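Local atomic coordinates of serine-pyruvate aminotransferase (AgxT) (Sulfolobus solfataricus, PDB entry 3ZRP), a protein that probably catalyses the pyridoxal-phosphate-dependent transfer of an amino group from serine to pyruvate, and perhaps from alanine to glyoxylate. Residues S40-G43 / L44-V47; V246-I249 / L250-A253; E254-R257 / L258-K261. All coordinates share one frame; numbering follows the deposited sequence. Where two conformers were deposited one is given.

From the N terminus the chain first reaches contact 1, a pair of adjoining four-residue stretches on helix 31-48. Some two hundred residues later come contact 2 and contact 3, which follow on each other along helix 246-262. Each is a local, turn-by-turn contact, so none closes a long loop; the three stand in series, neither nested nor crossed. The packing of the two helices joins contact 1 to the others. S40 OG lies 3.3 Å from CA of A253 in contact 2, and the F256 ring of contact 3 fits against S40, G43, L44 and V47. Helix 246-262 lies directly on strand 197-202 of the main sheet, and helix 31-48 links it to strand 55-60.

Contact 1 of 3, residues S40-G43 / L44-V47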
loop_
_atom_site.group_PDB
_atom_site.type_symbol
_atom_site.label_atom_id
_atom_site.label_comp_id
_atom_site.label_asym_id
_atom_site.label_seq_id
_atom_site.Cartn_x
_atom_site.Cartn_y
_atom_site.Cartn_z
ATOM N N SER A 40 -2.136 -4.165 -16.621
ATOM C CA SER A 40 -2.939 -4.630 -15.489
ATOM C C SER A 40 -4.346 -4.050 -15.517
ATOM O O SER A 40 -5.323 -4.752 -15.224
ATOM C CB SER A 40 -2.221 -4.317 -14.156
ATOM O OG SER A 40 -0.985 -4.983 -14.127
ATOM N N LEU A 41 -4.449 -2.769 -15.876
ATOM C CA LEU A 41 -5.735 -2.131 -16.017
ATOM C C LEU A 41 -6.619 -2.885 -17.027
ATOM O O LEU A 41 -7.797 -3.147 -16.747
ATOM C CB LEU A 41 -5.576 -0.645 -16.373
ATOM C CG LEU A 41 -4.938 0.228 -15.283
ATOM C CD1 LEU A 41 -4.674 1.599 -15.799
ATOM C CD2 LEU A 41 -5.826 0.303 -14.021
ATOM N N LYS A 42 -6.045 -3.265 -18.174
ATOM C CA LYS A 42 -6.794 -4.058 -19.173
ATOM C C LYS A 42 -7.168 -5.438 -18.651
ATOM O O LYS A 42 -8.280 -5.920 -18.896
ATOM C CB LYS A 42 -6.010 -4.194 -20.490
ATOM C CG LYS A 42 -5.840 -2.885 -21.187
ATOM C CD LYS A 42 -5.054 -3.027 -22.469
ATOM C CE LYS A 42 -4.371 -1.709 -22.828
ATOM N NZ LYS A 42 -5.339 -0.613 -23.104
ATOM N N GLY A 43 -6.235 -6.036 -17.905
ATOM C CA GLY A 43 -6.420 -7.328 -17.280
ATOM C C GLY A 43 -7.562 -7.337 -16.292
ATOM O O GLY A 43 -8.278 -8.339 -16.207
ATOM N N LEU A 44 -7.724 -6.230 -15.547
ATOM C CA LEU A 44 -8.875 -6.057 -14.666
ATOM C C LEU A 44 -10.188 -6.105 -15.443
ATOM O O LEU A 44 -11.120 -6.784 -15.034
ATOM C CB LEU A 44 -8.766 -4.760 -13.843
ATOM C CG LEU A 44 -9.631 -4.616 -12.578
ATOM C CD1 LEU A 44 -9.556 -5.817 -11.622
ATOM C CD2 LEU A 44 -9.261 -3.346 -11.828
ATOM N N ARG A 45 -10.257 -5.390 -16.571
ATOM C CA ARG A 45 -11.462 -5.439 -17.414
ATOM C C ARG A 45 -11.751 -6.862 -17.876
ATOM O O ARG A 45 -12.906 -7.311 -17.879
ATOM C CB ARG A 45 -11.333 -4.519 -18.632
ATOM C CG ARG A 45 -11.405 -3.034 -18.330
ATOM C CD ARG A 45 -11.863 -2.272 -19.576
ATOM N NE ARG A 45 -11.609 -0.827 -19.484
ATOM C CZ ARG A 45 -10.429 -0.260 -19.691
ATOM N NH1 ARG A 45 -9.391 -1.003 -20.009
ATOM N NH2 ARG A 45 -10.287 1.042 -19.578
ATOM N N TYR A 46 -10.692 -7.560 -18.274
ATOM C CA TYR A 46 -10.787 -8.934 -18.754
ATOM C C TYR A 46 -11.349 -9.906 -17.699
ATOM O O TYR A 46 -12.313 -10.631 -17.966
ATOM C CB TYR A 46 -9.419 -9.378 -19.321
ATOM C CG TYR A 46 -9.379 -10.831 -19.748
ATOM C CD1 TYR A 46 -10.018 -11.259 -20.925
ATOM C CD2 TYR A 46 -8.715 -11.779 -18.979
ATOM C CE1 TYR A 46 -10.007 -12.601 -21.297
ATOM C CE2 TYR A 46 -8.694 -13.117 -19.340
ATOM C CZ TYR A 46 -9.344 -13.519 -20.506
ATOM O OH TYR A 46 -9.306 -14.838 -20.865
ATOM N N VAL A 47 -10.783 -9.914 -16.486
ATOM C CA VAL A 47 -11.237 -10.857 -15.459
ATOM C C VAL A 47 -12.594 -10.473 -14.837
ATOM O O VAL A 47 -13.313 -11.328 -14.295
ATOM C CB VAL A 47 -10.175 -11.099 -14.338
ATOM C CG1 VAL A 47 -8.858 -11.599 -14.932
ATOM C CG2 VAL A 47 -9.950 -9.836 -13.497
#
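The backbone N of L44 gives its hydrogen to the carbonyl O of S40 at 2.8 Å, and this i to i+4 bond sets the frame within which the side chains of residues 40-47 are placed. Y46 to K42 and V47 to G43 repeat it, while the bond from R45 N to L41 O, at 3.3 Å, is weak. R45 starts with CG opposite its own carbonyl carbon (chi1 -72°), and the chain then runs extended as far as NE, which leads it back past the preceding turn. There NH1 lies over K42, 4.1 Å from its CA and 4.2 Å from its CG, the two side chains meeting at a slant. At its far end R45 is fixed by others: NE bonds to the carbonyl of Y54, and NH2 forms a salt bridge with E234. The like charges of K42 NZ and R45 NH1 come within 5.1 Å of each other, and E234, which K42 NZ reaches only weakly and at long range, probably tempers both.

This helix, 31-48, lies against the main sheet of a class-V, fold-type I aminotransferase. On the sheet side, L41 rests on P56 and I58 of strand 55-60, and L44 reaches L199 of strand 197-202. S40 OG is satisfied within its own helix by the carbonyl of A36, whereas Y46 OH receives the backbone N-H of I264, where helix 264-284 begins.

G43 brings no side chain to its turn, and the F256 ring of the neighbouring helix lies against the backbone there, at G43 O and L44 N. V47 places both methyls against the same carbonyl, with CG1 and CG2 each 3.5 Å from G43 O; its branches also meet F256 and I259.

Contact 2 of 3, residues V246-I249 / L250-A253; sequences VHVI and LQLA
L250 runs in the same direction as H247, its CD1 4.0 Å from CD2 of the imidazole. It gets there because CG stands on the backbone-N side of the CA-CB bond (chi1 -64°), leaning back over the preceding turn, where CG rests 3.5 Å from V246 O. Beyond the contact the leucine touches E23 and A36. Replacing L250 by an alanine is likely to take away one apolar neighbour of the H247 ring and open a gap toward E23 and A36.

Q251 folds back in a similar way. Its CG packs 3.4 Å from H247 O, and OE1 comes within 3.5 Å of V248 CA. That same OE1 is also 3.3 Å from H247 O, but both are acceptors and no bond joins them. The amide is instead held through NE2, which donates to the carbonyl of L18; this bond probably fixes the rotation of the amide, drawing NE2 to L18 O and leaving OE1 toward H247 O. H247 has a looser tether, a weak hydrogen bond between NE2 and E23 O.

Behind these side chains stands the regular backbone pattern. L250 N, Q251 N and A253 N each bond to the carbonyl four residues back, and the bond from L252 N to V248 O measures 2.9 Å. I249 and L252 both turn to L197 of strand 197-202, with I249 also against F33 and L252 against S40 of helix 31-48.

On another side V248 packs on V248 of the second subunit, and H247 on I13 of that subunit. The helix thus starts at the dimer interface, three residues after T243, a residue that binds pyridoxal phosphate, a setting typical of fold-type I aminotransferases, whose active sites lie where two subunits meet.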
loop_
_atom_site.group_PDB
_atom_site.type_symbol
_atom_site.label_atom_id
_atom_site.label_comp_id
_atom_site.label_asym_id
_atom_site.label_seq_id
_atom_site.Cartn_x
_atom_site.Cartn_y
_atom_site.Cartn_z
ATOM N N VAL A 246 5.510 0.028 -7.025
ATOM C CA VAL A 246 5.990 -0.131 -8.424
ATOM C C VAL A 246 6.219 -1.613 -8.788
ATOM O O VAL A 246 5.672 -2.127 -9.787
ATOM C CB VAL A 246 7.250 0.769 -8.679
ATOM C CG1 VAL A 246 7.963 0.416 -9.969
ATOM C CG2 VAL A 246 6.862 2.268 -8.685
ATOM N N HIS A 247 7.003 -2.304 -7.958
ATOM C CA HIS A 247 7.367 -3.698 -8.231
ATOM C C HIS A 247 6.202 -4.674 -8.033
ATOM O O HIS A 247 6.137 -5.723 -8.688
ATOM C CB HIS A 247 8.628 -4.082 -7.464
ATOM C CG HIS A 247 9.850 -3.322 -7.910
ATOM N ND1 HIS A 247 10.133 -2.039 -7.481
ATOM C CD2 HIS A 247 10.842 -3.657 -8.772
ATOM C CE1 HIS A 247 11.250 -1.622 -8.059
ATOM N NE2 HIS A 247 11.696 -2.584 -8.850
ATOM N N VAL A 248 5.280 -4.332 -7.136
ATOM C CA VAL A 248 4.078 -5.146 -6.916
ATOM C C VAL A 248 3.208 -5.093 -8.181
ATOM O O VAL A 248 2.572 -6.071 -8.546
ATOM C CB VAL A 248 3.291 -4.645 -5.679
ATOM C CG1 VAL A 248 2.001 -5.427 -5.475
ATOM C CG2 VAL A 248 4.156 -4.797 -4.451
ATOM N N ILE A 249 3.179 -3.935 -8.817
ATOM C CA ILE A 249 2.397 -3.746 -10.056
ATOM C C ILE A 249 3.037 -4.502 -11.249
ATOM O O ILE A 249 2.325 -5.009 -12.135
ATOM C CB ILE A 249 2.211 -2.256 -10.375
ATOM C CG1 ILE A 249 1.203 -1.630 -9.385
ATOM C CG2 ILE A 249 1.650 -2.054 -11.804
ATOM C CD1 ILE A 249 1.165 -0.109 -9.359
ATOM N N LEU A 250 4.367 -4.563 -11.280
ATOM C CA LEU A 250 5.078 -5.384 -12.285
ATOM C C LEU A 250 4.687 -6.861 -12.125
ATOM O O LEU A 250 4.395 -7.556 -13.115
ATOM C CB LEU A 250 6.604 -5.240 -12.121
ATOM C CG LEU A 250 7.253 -3.858 -12.357
ATOM C CD1 LEU A 250 8.776 -3.916 -12.131
ATOM C CD2 LEU A 250 6.923 -3.346 -13.727
ATOM N N GLN A 251 4.700 -7.336 -10.872
ATOM C CA GLN A 251 4.274 -8.703 -10.568
ATOM C C GLN A 251 2.816 -8.934 -11.004
ATOM O O GLN A 251 2.503 -9.964 -11.623
ATOM C CB GLN A 251 4.496 -9.031 -9.076
ATOM C CG GLN A 251 5.981 -9.082 -8.703
ATOM C CD GLN A 251 6.269 -9.034 -7.202
ATOM O OE1 GLN A 251 5.730 -8.204 -6.478
ATOM N NE2 GLN A 251 7.157 -9.906 -6.742
ATOM N N LEU A 252 1.940 -7.977 -10.694
ATOM C CA LEU A 252 0.522 -8.042 -11.092
ATOM C C LEU A 252 0.346 -8.181 -12.625
ATOM O O LEU A 252 -0.512 -8.941 -13.081
ATOM C CB LEU A 252 -0.300 -6.834 -10.552
ATOM C CG LEU A 252 -1.815 -6.840 -10.889
ATOM C CD1 LEU A 252 -2.555 -8.065 -10.279
ATOM C CD2 LEU A 252 -2.532 -5.541 -10.484
ATOM N N ALA A 253 1.134 -7.448 -13.410
ATOM C CA ALA A 253 0.988 -7.516 -14.887
ATOM C C ALA A 253 1.311 -8.921 -15.426
ATOM O O ALA A 253 0.665 -9.427 -16.376
ATOM C CB ALA A 253 1.868 -6.462 -15.563
#

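Contact 3 of 3, residues E254-R257 / L258-K261; sequences EAFR and LIEK
R257 passes over L258 at a slant and returns to grip E254, one turn back. From CB the chain sets off with CG opposite the backbone N (chi1 -164°), and this torsion together with a bend at chi3 brings the guanidinium round to the glutamate. NE donates to OE1 of E254 at 3.0 Å in an almost straight bond, 176° at the hydrogen. NH2 donates to OE2 of E254 at 2.8 Å, completing a two-pronged, side-on salt bridge. Both oxygens are met on their syn side and lie close to the guanidinium plane, although the carboxylate itself is tilted out of it. The tip also has an apolar neighbour: NH2 is 3.6 Å from CD2 of L258, whose branches pack on D16 and V17.

Under the side chains, L258 N, I259 N, E260 N and K261 N bond to the carbonyls of E254, A255, F256 and R257. On another face of the helix, CD1 of F256 and CD1 of I259 meet at 4.3 Å, and both residues lean on V47.

The salt bridge lies next to a calcium site. E254 touches D16, a calcium ligand in a crystal of this protein, though no calcium is bound to this chain; the charge of R257 probably offsets part of the negative charge gathered there.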
loop_
_atom_site.group_PDB
_atom_site.type_symbol
_atom_site.label_atom_id
_atom_site.label_comp_id
_atom_site.label_asym_id
_atom_site.label_seq_id
_atom_site.Cartn_x
_atom_site.Cartn_y
_atom_site.Cartn_z
ATOM N N GLU A 254 2.307 -9.539 -14.802
ATOM C CA GLU A 254 2.706 -10.892 -15.113
ATOM C C GLU A 254 1.640 -11.898 -14.674
ATOM O O GLU A 254 1.373 -12.852 -15.399
ATOM C CB GLU A 254 4.057 -11.211 -14.460
ATOM C CG GLU A 254 4.607 -12.633 -14.729
ATOM C CD GLU A 254 4.908 -12.934 -16.221
ATOM O OE1 GLU A 254 4.829 -12.026 -17.081
ATOM O OE2 GLU A 254 5.234 -14.101 -16.523
ATOM N N ALA A 255 1.044 -11.714 -13.488
ATOM C CA ALA A 255 -0.102 -12.559 -13.109
ATOM C C ALA A 255 -1.202 -12.461 -14.169
ATOM O O ALA A 255 -1.746 -13.488 -14.610
ATOM C CB ALA A 255 -0.643 -12.188 -11.720
ATOM N N PHE A 256 -1.530 -11.246 -14.597
ATOM C CA PHE A 256 -2.573 -11.105 -15.611
ATOM C C PHE A 256 -2.197 -11.759 -16.958
ATOM O O PHE A 256 -3.089 -12.268 -17.668
ATOM C CB PHE A 256 -2.954 -9.635 -15.825
ATOM C CG PHE A 256 -3.983 -9.113 -14.852
ATOM C CD1 PHE A 256 -5.222 -9.750 -14.706
ATOM C CD2 PHE A 256 -3.727 -7.962 -14.099
ATOM C CE1 PHE A 256 -6.180 -9.258 -13.809
ATOM C CE2 PHE A 256 -4.682 -7.461 -13.209
ATOM C CZ PHE A 256 -5.905 -8.112 -13.060
ATOM N N ARG A 257 -0.907 -11.735 -17.311
ATOM C CA ARG A 257 -0.441 -12.397 -18.554
ATOM C C ARG A 257 -0.732 -13.895 -18.463
ATOM O O ARG A 257 -1.311 -14.471 -19.374
ATOM C CB ARG A 257 1.043 -12.124 -18.847
ATOM C CG ARG A 257 1.484 -12.443 -20.312
ATOM C CD ARG A 257 3.027 -12.354 -20.499
ATOM N NE ARG A 257 3.741 -13.277 -19.607
ATOM C CZ ARG A 257 3.907 -14.583 -19.834
ATOM N NH1 ARG A 257 3.420 -15.151 -20.940
ATOM N NH2 ARG A 257 4.569 -15.329 -18.954
ATOM N N LEU A 258 -0.372 -14.502 -17.330
ATOM C CA LEU A 258 -0.642 -15.919 -17.082
ATOM C C LEU A 258 -2.144 -16.273 -17.050
ATOM O O LEU A 258 -2.531 -17.322 -17.560
ATOM C CB LEU A 258 0.064 -16.369 -15.812
ATOM C CG LEU A 258 1.599 -16.248 -15.901
ATOM C CD1 LEU A 258 2.258 -16.576 -14.566
ATOM C CD2 LEU A 258 2.161 -17.122 -17.049
ATOM N N ILE A 259 -2.973 -15.386 -16.497
ATOM C CA ILE A 259 -4.432 -15.579 -16.444
ATOM C C ILE A 259 -5.026 -15.557 -17.852
ATOM O O ILE A 259 -5.847 -16.425 -18.193
ATOM C CB ILE A 259 -5.126 -14.533 -15.507
ATOM C CG1 ILE A 259 -4.730 -14.790 -14.044
ATOM C CG2 ILE A 259 -6.637 -14.565 -15.666
ATOM C CD1 ILE A 259 -5.202 -13.709 -13.043
ATOM N N GLU A 260 -4.598 -14.601 -18.670
ATOM C CA GLU A 260 -5.095 -14.520 -20.045
ATOM C C GLU A 260 -4.619 -15.726 -20.860
ATOM O O GLU A 260 -5.372 -16.266 -21.661
ATOM C CB GLU A 260 -4.728 -13.194 -20.725
ATOM C CG GLU A 260 -5.451 -13.005 -22.087
ATOM C CD GLU A 260 -5.998 -11.593 -22.318
ATOM O OE1 GLU A 260 -5.791 -10.698 -21.471
ATOM O OE2 GLU A 260 -6.658 -11.380 -23.358
ATOM N N LYS A 261 -3.386 -16.164 -20.619
ATOM C CA LYS A 261 -2.854 -17.374 -21.264
ATOM C C LYS A 261 -3.698 -18.627 -20.956
ATOM O O LYS A 261 -4.056 -19.366 -21.884
ATOM C CB LYS A 261 -1.386 -17.584 -20.905
ATOM C CG LYS A 261 -0.746 -18.821 -21.512
ATOM C CD LYS A 261 0.736 -18.852 -21.225
ATOM C CE LYS A 261 1.104 -20.171 -20.590
ATOM N NZ LYS A 261 2.222 -20.780 -21.343
HETATM O O HOH W 1 -4.399 -9.823 -19.581
#